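Local coordinates for protein pyrrolidone-carboxylate peptidase (Pyrococcus furiosus, PDB 1X10) that catalyses, in its natural form, the removal of an N-terminal pyroglutamyl (5-oxoproline) group from peptides, as a thiol protease of the peptidase C15 family, at residues V36-V40 and T55-I59; L52-L56 and L148-H152; Y158-S162 and A203-L207. The protein carries 3 engineered substitutions. All coordinates share one frame. Residue numbers count along the deposited sequence, not the author numbering.

How the contacts relate
The three contacts lie in one alpha/beta fold, built on a mixed sheet. Contacts 1 and 2 share Thr55 and Leu56 of helix 47-59, and their centres are about 10 Å apart. The helix turns one side to strand 34-41 and another to helix 141-156. Contact 3 is about 15 Å, centre to centre, from each of the others. It meets contact 2 where Ser149 OG and Ser162 OG lie 2.6 Å apart, a probable hydrogen bond. Leu56 O also packs on Tyr158 CE1 at 3.3 Å. Contacts 1 and 3 lie away from the active site. In contact 2 the Ser149 side chain is about 11 Å from those of Glu79 and engineered Ser142, both active-site positions.

Contact 1: V36-V40 and T55-I59; sequences VFGRV and TLEEI
This is a helix-on-sheet contact, partly buried, between strand 34-41 and the last turn of helix 47-59. Residues 36-40 are extended and residues 55-59 helical, with Ile59 N hydrogen-bonded to Thr55 O at 2.9 Å. The segments run nearly antiparallel, at 157°, with axes 11.3 Å apart. Phe37 lies opposite Ile59 and Arg39 opposite Thr55, each pair with CA atoms 8.1 Å apart. Phe37 and Arg39 point toward the helix. Phe37 has chi1 m and chi2 72°, turning a ring face to Ile59. Phe37 CB is 3.6 Å from Ile59 CD1, and Ile59 CG2 sits over the Phe37 ring face in a CH-pi contact, 3.9 Å from the centroid. Ile59 is m,t. Arg39 is m,m,t, so its guanidinium bends back along the strand toward Phe37, and NH1 donates to Gly38 O at 3.2 Å. Arg39 NH2 forms a salt bridge with Glu58 OE2 at 3.6 Å. Ile59 CD1 lies over the guanidinium face, 4.1 Å from Arg39 NH2. Arg39 CG is 4.0 Å from Thr55 CG2. Thr55 OG1 is hydrogen-bonded to Val51 O. Strand 34-41, helix 47-59 and strand 63-69 form a beta-alpha-beta crossover. Strand 2-8 lies between its parallel strands, as is common in alpha/beta sheets.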
loop_
_atom_site.group_PDB
_atom_site.type_symbol
_atom_site.label_atom_id
_atom_site.label_comp_id
_atom_site.label_asym_id
_atom_site.label_seq_id
_atom_site.Cartn_x
_atom_site.Cartn_y
_atom_site.Cartn_z
ATOM N N VAL A 36 -10.046 1.600 36.869
ATOM C CA VAL A 36 -10.297 1.350 35.456
ATOM C C VAL A 36 -11.332 0.245 35.271
ATOM O O VAL A 36 -11.260 -0.806 35.913
ATOM C CB VAL A 36 -8.997 0.952 34.719
ATOM C CG1 VAL A 36 -9.291 0.713 33.238
ATOM C CG2 VAL A 36 -7.951 2.048 34.877
ATOM N N PHE A 37 -12.302 0.500 34.402
ATOM C CA PHE A 37 -13.349 -0.465 34.094
ATOM C C PHE A 37 -13.201 -0.829 32.620
ATOM O O PHE A 37 -13.073 0.051 31.768
ATOM C CB PHE A 37 -14.745 0.135 34.319
ATOM C CG PHE A 37 -15.001 0.587 35.730
ATOM C CD1 PHE A 37 -14.387 1.732 36.234
ATOM C CD2 PHE A 37 -15.853 -0.136 36.560
ATOM C CE1 PHE A 37 -14.618 2.151 37.553
ATOM C CE2 PHE A 37 -16.089 0.272 37.877
ATOM C CZ PHE A 37 -15.471 1.416 38.371
ATOM N N GLY A 38 -13.208 -2.123 32.322
ATOM C CA GLY A 38 -13.077 -2.565 30.946
ATOM C C GLY A 38 -14.322 -3.311 30.516
ATOM O O GLY A 38 -14.746 -4.260 31.179
ATOM N N ARG A 39 -14.917 -2.883 29.409
ATOM C CA ARG A 39 -16.131 -3.524 28.911
ATOM C C ARG A 39 -16.066 -3.791 27.414
ATOM O O ARG A 39 -15.493 -3.011 26.659
ATOM C CB ARG A 39 -17.342 -2.644 29.225
ATOM C CG ARG A 39 -17.568 -2.398 30.716
ATOM C CD ARG A 39 -18.120 -3.638 31.407
ATOM N NE ARG A 39 -18.586 -3.337 32.759
ATOM C CZ ARG A 39 -17.808 -3.283 33.833
ATOM N NH1 ARG A 39 -16.504 -3.519 33.732
ATOM N NH2 ARG A 39 -18.333 -2.973 35.013
ATOM N N VAL A 40 -16.672 -4.895 26.989
ATOM C CA VAL A 40 -16.683 -5.263 25.580
ATOM C C VAL A 40 -18.025 -4.890 24.954
ATOM O O VAL A 40 -19.082 -5.128 25.542
ATOM C CB VAL A 40 -16.445 -6.781 25.402
ATOM C CG1 VAL A 40 -16.371 -7.134 23.921
ATOM C CG2 VAL A 40 -15.161 -7.190 26.110
ATOM N N THR A 55 -23.695 1.343 30.169
ATOM C CA THR A 55 -22.379 1.324 30.793
ATOM C C THR A 55 -21.985 2.702 31.313
ATOM O O THR A 55 -21.529 2.839 32.447
ATOM C CB THR A 55 -21.310 0.836 29.801
ATOM O OG1 THR A 55 -21.676 -0.462 29.319
ATOM C CG2 THR A 55 -19.950 0.747 30.476
ATOM N N LEU A 56 -22.157 3.721 30.476
ATOM C CA LEU A 56 -21.827 5.089 30.865
ATOM C C LEU A 56 -22.644 5.546 32.075
ATOM O O LEU A 56 -22.114 6.182 32.985
ATOM C CB LEU A 56 -22.068 6.049 29.697
ATOM C CG LEU A 56 -21.081 5.963 28.529
ATOM C CD1 LEU A 56 -21.514 6.909 27.424
ATOM C CD2 LEU A 56 -19.676 6.305 29.012
ATOM N N GLU A 57 -23.934 5.222 32.085
ATOM C CA GLU A 57 -24.797 5.615 33.193
ATOM C C GLU A 57 -24.469 4.822 34.455
ATOM O O GLU A 57 -24.546 5.343 35.566
ATOM C CB GLU A 57 -26.268 5.408 32.821
ATOM C CG GLU A 57 -27.242 5.722 33.953
ATOM C CD GLU A 57 -28.695 5.617 33.519
ATOM O OE1 GLU A 57 -29.081 4.555 32.982
ATOM O OE2 GLU A 57 -29.449 6.594 33.720
ATOM N N GLU A 58 -24.104 3.558 34.268
ATOM C CA GLU A 58 -23.763 2.675 35.374
ATOM C C GLU A 58 -22.488 3.129 36.083
ATOM O O GLU A 58 -22.463 3.298 37.301
ATOM C CB GLU A 58 -23.555 1.252 34.848
ATOM C CG GLU A 58 -23.152 0.234 35.905
ATOM C CD GLU A 58 -22.438 -0.970 35.311
ATOM O OE1 GLU A 58 -22.894 -1.474 34.264
ATOM O OE2 GLU A 58 -21.424 -1.415 35.895
ATOM N N ILE A 59 -21.438 3.329 35.296
ATOM C CA ILE A 59 -20.131 3.715 35.812
ATOM C C ILE A 59 -19.903 5.216 35.967
ATOM O O ILE A 59 -19.240 5.649 36.909
ATOM C CB ILE A 59 -19.022 3.133 34.907
ATOM C CG1 ILE A 59 -19.160 1.608 34.853
ATOM C CG2 ILE A 59 -17.648 3.545 35.418
ATOM C CD1 ILE A 59 -18.235 0.935 33.857
#

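Contact 2: L52-L56 and L148-H152; sequences LEKTL and LSLHH
Residues 52-56 and 148-152 are both regular helix, with Leu56 N hydrogen-bonded to Leu52 O and His152 N to Leu148 O, each at 2.9 Å. They belong to helices 47-59 and 141-156, two neighbouring helices on one face of the sheet in this alpha/beta fold that both touch strand 63-69. The segments point roughly the same way and cross at -42°, with axes 11.0 Å apart. Leu52 and Ser149 are the closest pair, CA to CA 7.8 Å. Leu52 (chi1 t, chi2 -148°, between wells) and Leu148 (m,t) each point toward the other helix and meet with Leu52 CD1 3.6 Å from Leu148 CB. Leu52 CD1 also reaches Ser149 N at 4.1 Å. Ser149 OG turns to Ser162 and His66, so its polar end ties the helix to the sheet. One turn on, Leu56 (m,t) lays CD1 over the face of the His152 ring, a CH-pi contact 3.8 Å from the centroid. His152 has chi1 t and chi2 93°. Its ring also meets Tyr158 edge-to-face. Glu53 starts sideways, but its m,m rotamer curls the carboxylate in to the edge of the His152 ring. His152 ND1 donates a weak hydrogen bond to Glu53 OE1, 3.1 Å long with an angle of 134°. The other carboxylate oxygen holds a water bridge: water 1 donates to Glu53 OE2 at 2.8 Å and to Leu148 O at 2.9 Å.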
loop_
_atom_site.group_PDB
_atom_site.type_symbol
_atom_site.label_atom_id
_atom_site.label_comp_id
_atom_site.label_asym_id
_atom_site.label_seq_id
_atom_site.Cartn_x
_atom_site.Cartn_y
_atom_site.Cartn_z
ATOM N N LEU A 52 -23.565 0.754 25.430
ATOM C CA LEU A 52 -22.728 1.919 25.696
ATOM C C LEU A 52 -23.413 2.849 26.701
ATOM O O LEU A 52 -22.825 3.229 27.711
ATOM C CB LEU A 52 -22.470 2.695 24.401
ATOM C CG LEU A 52 -21.230 3.588 24.265
ATOM C CD1 LEU A 52 -21.574 4.771 23.369
ATOM C CD2 LEU A 52 -20.747 4.075 25.603
ATOM N N GLU A 53 -24.657 3.216 26.407
ATOM C CA GLU A 53 -25.420 4.106 27.275
ATOM C C GLU A 53 -25.551 3.542 28.686
ATOM O O GLU A 53 -25.310 4.244 29.663
ATOM C CB GLU A 53 -26.820 4.347 26.700
ATOM C CG GLU A 53 -26.857 4.980 25.315
ATOM C CD GLU A 53 -26.139 6.316 25.242
ATOM O OE1 GLU A 53 -26.096 7.033 26.264
ATOM O OE2 GLU A 53 -25.631 6.664 24.154
ATOM N N LYS A 54 -25.940 2.274 28.785
ATOM C CA LYS A 54 -26.103 1.632 30.082
ATOM C C LYS A 54 -24.790 1.650 30.857
ATOM O O LYS A 54 -24.770 1.948 32.049
ATOM C CB LYS A 54 -26.578 0.188 29.908
ATOM C CG LYS A 54 -27.934 0.061 29.235
ATOM C CD LYS A 54 -28.334 -1.399 29.057
ATOM C CE LYS A 54 -29.590 -1.532 28.200
ATOM N NZ LYS A 54 -30.749 -0.813 28.792
ATOM N N THR A 55 -23.695 1.343 30.169
ATOM C CA THR A 55 -22.379 1.324 30.793
ATOM C C THR A 55 -21.985 2.702 31.313
ATOM O O THR A 55 -21.529 2.839 32.447
ATOM C CB THR A 55 -21.310 0.836 29.801
ATOM O OG1 THR A 55 -21.676 -0.462 29.319
ATOM C CG2 THR A 55 -19.950 0.747 30.476
ATOM N N LEU A 56 -22.157 3.721 30.476
ATOM C CA LEU A 56 -21.827 5.089 30.865
ATOM C C LEU A 56 -22.644 5.546 32.075
ATOM O O LEU A 56 -22.114 6.182 32.985
ATOM C CB LEU A 56 -22.068 6.049 29.697
ATOM C CG LEU A 56 -21.081 5.963 28.529
ATOM C CD1 LEU A 56 -21.514 6.909 27.424
ATOM C CD2 LEU A 56 -19.676 6.305 29.012
ATOM N N LEU A 148 -21.322 8.710 19.880
ATOM C CA LEU A 148 -22.280 8.603 20.974
ATOM C C LEU A 148 -21.635 8.951 22.313
ATOM O O LEU A 148 -22.254 9.589 23.164
ATOM C CB LEU A 148 -22.871 7.187 21.025
ATOM C CG LEU A 148 -23.852 6.866 19.890
ATOM C CD1 LEU A 148 -24.127 5.358 19.826
ATOM C CD2 LEU A 148 -25.142 7.644 20.121
ATOM N N SER A 149 -20.385 8.547 22.499
ATOM C CA SER A 149 -19.697 8.843 23.752
ATOM C C SER A 149 -19.478 10.348 23.884
ATOM O O SER A 149 -19.749 10.943 24.936
ATOM C CB SER A 149 -18.356 8.100 23.810
ATOM O OG SER A 149 -17.743 8.247 25.080
ATOM N N LEU A 150 -18.999 10.972 22.813
ATOM C CA LEU A 150 -18.756 12.410 22.832
ATOM C C LEU A 150 -20.061 13.199 22.961
ATOM O O LEU A 150 -20.093 14.252 23.601
ATOM C CB LEU A 150 -17.989 12.834 21.575
ATOM C CG LEU A 150 -16.507 12.460 21.611
ATOM C CD1 LEU A 150 -15.901 12.567 20.224
ATOM C CD2 LEU A 150 -15.785 13.360 22.604
ATOM N N HIS A 151 -21.131 12.686 22.359
ATOM C CA HIS A 151 -22.441 13.337 22.436
ATOM C C HIS A 151 -22.955 13.240 23.873
ATOM O O HIS A 151 -23.584 14.168 24.394
ATOM C CB HIS A 151 -23.429 12.651 21.485
ATOM C CG HIS A 151 -24.792 13.278 21.466
ATOM N ND1 HIS A 151 -25.010 14.567 21.032
ATOM C CD2 HIS A 151 -26.005 12.789 21.818
ATOM C CE1 HIS A 151 -26.300 14.846 21.115
ATOM N NE2 HIS A 151 -26.925 13.784 21.591
ATOM N N HIS A 152 -22.678 12.107 24.508
ATOM C CA HIS A 152 -23.090 11.876 25.891
ATOM C C HIS A 152 -22.389 12.894 26.791
ATOM O O HIS A 152 -22.983 13.453 27.718
ATOM C CB HIS A 152 -22.697 10.463 26.315
ATOM C CG HIS A 152 -23.313 10.028 27.607
ATOM N ND1 HIS A 152 -24.497 9.327 27.668
ATOM C CD2 HIS A 152 -22.920 10.212 28.889
ATOM C CE1 HIS A 152 -24.805 9.093 28.932
ATOM N NE2 HIS A 152 -23.865 9.621 29.693
HETATM O O HOH W 1 -25.019 9.355 23.841
#

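Contact 3: Y158-S162 and A203-L207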
loop_
_atom_site.group_PDB
_atom_site.type_symbol
_atom_site.label_atom_id
_atom_site.label_comp_id
_atom_site.label_asym_id
_atom_site.label_seq_id
_atom_site.Cartn_x
_atom_site.Cartn_y
_atom_site.Cartn_z
ATOM N N TYR A 158 -20.659 14.293 31.408
ATOM C CA TYR A 158 -19.681 13.252 31.700
ATOM C C TYR A 158 -19.803 12.213 30.591
ATOM O O TYR A 158 -20.886 12.009 30.050
ATOM C CB TYR A 158 -19.961 12.599 33.065
ATOM C CG TYR A 158 -21.144 11.654 33.079
ATOM C CD1 TYR A 158 -20.999 10.314 32.709
ATOM C CD2 TYR A 158 -22.413 12.103 33.445
ATOM C CE1 TYR A 158 -22.088 9.448 32.703
ATOM C CE2 TYR A 158 -23.508 11.244 33.444
ATOM C CZ TYR A 158 -23.340 9.920 33.072
ATOM O OH TYR A 158 -24.423 9.075 33.059
ATOM N N PRO A 159 -18.692 11.555 30.227
ATOM C CA PRO A 159 -17.351 11.737 30.794
ATOM C C PRO A 159 -16.759 13.092 30.419
ATOM O O PRO A 159 -17.153 13.687 29.419
ATOM C CB PRO A 159 -16.562 10.582 30.182
ATOM C CG PRO A 159 -17.206 10.419 28.841
ATOM C CD PRO A 159 -18.679 10.513 29.184
ATOM N N LYS A 160 -15.815 13.574 31.224
ATOM C CA LYS A 160 -15.171 14.859 30.958
ATOM C C LYS A 160 -14.324 14.751 29.694
ATOM O O LYS A 160 -14.222 15.698 28.917
ATOM C CB LYS A 160 -14.273 15.263 32.127
ATOM C CG LYS A 160 -14.970 15.313 33.476
ATOM C CD LYS A 160 -13.960 15.543 34.594
ATOM C CE LYS A 160 -14.601 15.404 35.968
ATOM N NZ LYS A 160 -13.593 15.542 37.058
ATOM N N MET A 161 -13.704 13.589 29.507
ATOM C CA MET A 161 -12.873 13.338 28.334
ATOM C C MET A 161 -13.329 12.054 27.660
ATOM O O MET A 161 -13.614 11.057 28.329
ATOM C CB MET A 161 -11.402 13.172 28.716
ATOM C CG MET A 161 -10.754 14.369 29.371
ATOM S SD MET A 161 -9.000 14.015 29.670
ATOM C CE MET A 161 -8.266 15.533 29.056
ATOM N N SER A 162 -13.375 12.079 26.333
ATOM C CA SER A 162 -13.793 10.914 25.562
ATOM C C SER A 162 -13.046 10.888 24.237
ATOM O O SER A 162 -12.821 11.932 23.609
ATOM C CB SER A 162 -15.306 10.957 25.305
ATOM O OG SER A 162 -15.726 9.845 24.532
ATOM N N ALA A 203 -4.205 10.775 29.883
ATOM C CA ALA A 203 -5.504 11.415 30.058
ATOM C C ALA A 203 -5.679 11.784 31.531
ATOM O O ALA A 203 -6.044 12.917 31.863
ATOM C CB ALA A 203 -6.626 10.478 29.612
ATOM N N LEU A 204 -5.410 10.826 32.414
ATOM C CA LEU A 204 -5.539 11.054 33.849
ATOM C C LEU A 204 -4.681 12.223 34.318
ATOM O O LEU A 204 -5.146 13.087 35.061
ATOM C CB LEU A 204 -5.151 9.792 34.624
ATOM C CG LEU A 204 -6.153 8.635 34.595
ATOM C CD1 LEU A 204 -5.504 7.384 35.159
ATOM C CD2 LEU A 204 -7.394 9.013 35.398
ATOM N N GLU A 205 -3.427 12.250 33.885
ATOM C CA GLU A 205 -2.518 13.323 34.267
ATOM C C GLU A 205 -3.033 14.670 33.775
ATOM O O GLU A 205 -2.780 15.710 34.387
ATOM C CB GLU A 205 -1.127 13.062 33.691
ATOM C CG GLU A 205 -0.422 11.868 34.309
ATOM C CD GLU A 205 0.878 11.528 33.601
ATOM O OE1 GLU A 205 1.708 12.442 33.410
ATOM O OE2 GLU A 205 1.070 10.347 33.238
ATOM N N GLU A 206 -3.760 14.640 32.664
ATOM C CA GLU A 206 -4.310 15.852 32.082
ATOM C C GLU A 206 -5.399 16.428 32.982
ATOM O O GLU A 206 -5.514 17.644 33.123
ATOM C CB GLU A 206 -4.877 15.551 30.693
ATOM C CG GLU A 206 -5.110 16.783 29.834
ATOM C CD GLU A 206 -3.822 17.521 29.500
ATOM O OE1 GLU A 206 -3.897 18.553 28.800
ATOM O OE2 GLU A 206 -2.736 17.074 29.933
ATOM N N LEU A 207 -6.194 15.557 33.596
ATOM C CA LEU A 207 -7.256 16.012 34.485
ATOM C C LEU A 207 -6.678 16.492 35.809
ATOM O O LEU A 207 -7.061 16.015 36.880
ATOM C CB LEU A 207 -8.275 14.894 34.729
ATOM C CG LEU A 207 -9.190 14.574 33.544
ATOM C CD1 LEU A 207 -10.206 13.518 33.942
ATOM C CD2 LEU A 207 -9.902 15.842 33.096
#
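Met161 is the centre of this surface contact. It points toward the helix end with chi1 m and chi2 t, so the side chain reaches straight out from the strand. Chi3 is 134°, between the usual wells, and turns the methyl toward Glu206: Met161 CE is 3.5 Å from Glu206 CG. Met161 SD lies 4.3 Å from Ala203 CB and 3.9 Å from Leu207 CG. Met161 SD is also 3.8 Å from Ala203 O, which accepts the backbone hydrogen bond from Leu207 N at 3.2 Å. Leu207 is m,t and is the first residue to leave helical phi/psi, with psi 56°. Its side chain still turns back toward the strand. There Leu207 CD1 is 4.3 Å from Lys160 CD. Lys160 is m,t,t,t, so its chain is extended beyond CB, and its aliphatic part makes the contact. Its amine has a long, weak ion pair with Asp62. Glu206 starts toward the strand, but chi1 t and chi2 p lead its carboxylate away to a salt bridge with Lys119 of helix 117-126. No hydrogen bond crosses between the two segments. The Tyr158-Pro159 peptide is cis, just before the chain enters the strand. The contact joins the start of strand 161-167 to the end of helix 189-206. Strand 63-69 pairs in parallel with strand 161-167, and its Ile63 touches Ala203, Leu204 and Leu207. Met161 and Ser162, successive strand residues, face helix 189-206 and helix 141-156 on the two faces of the sheet, as in a three-layer alpha/beta/alpha sandwich.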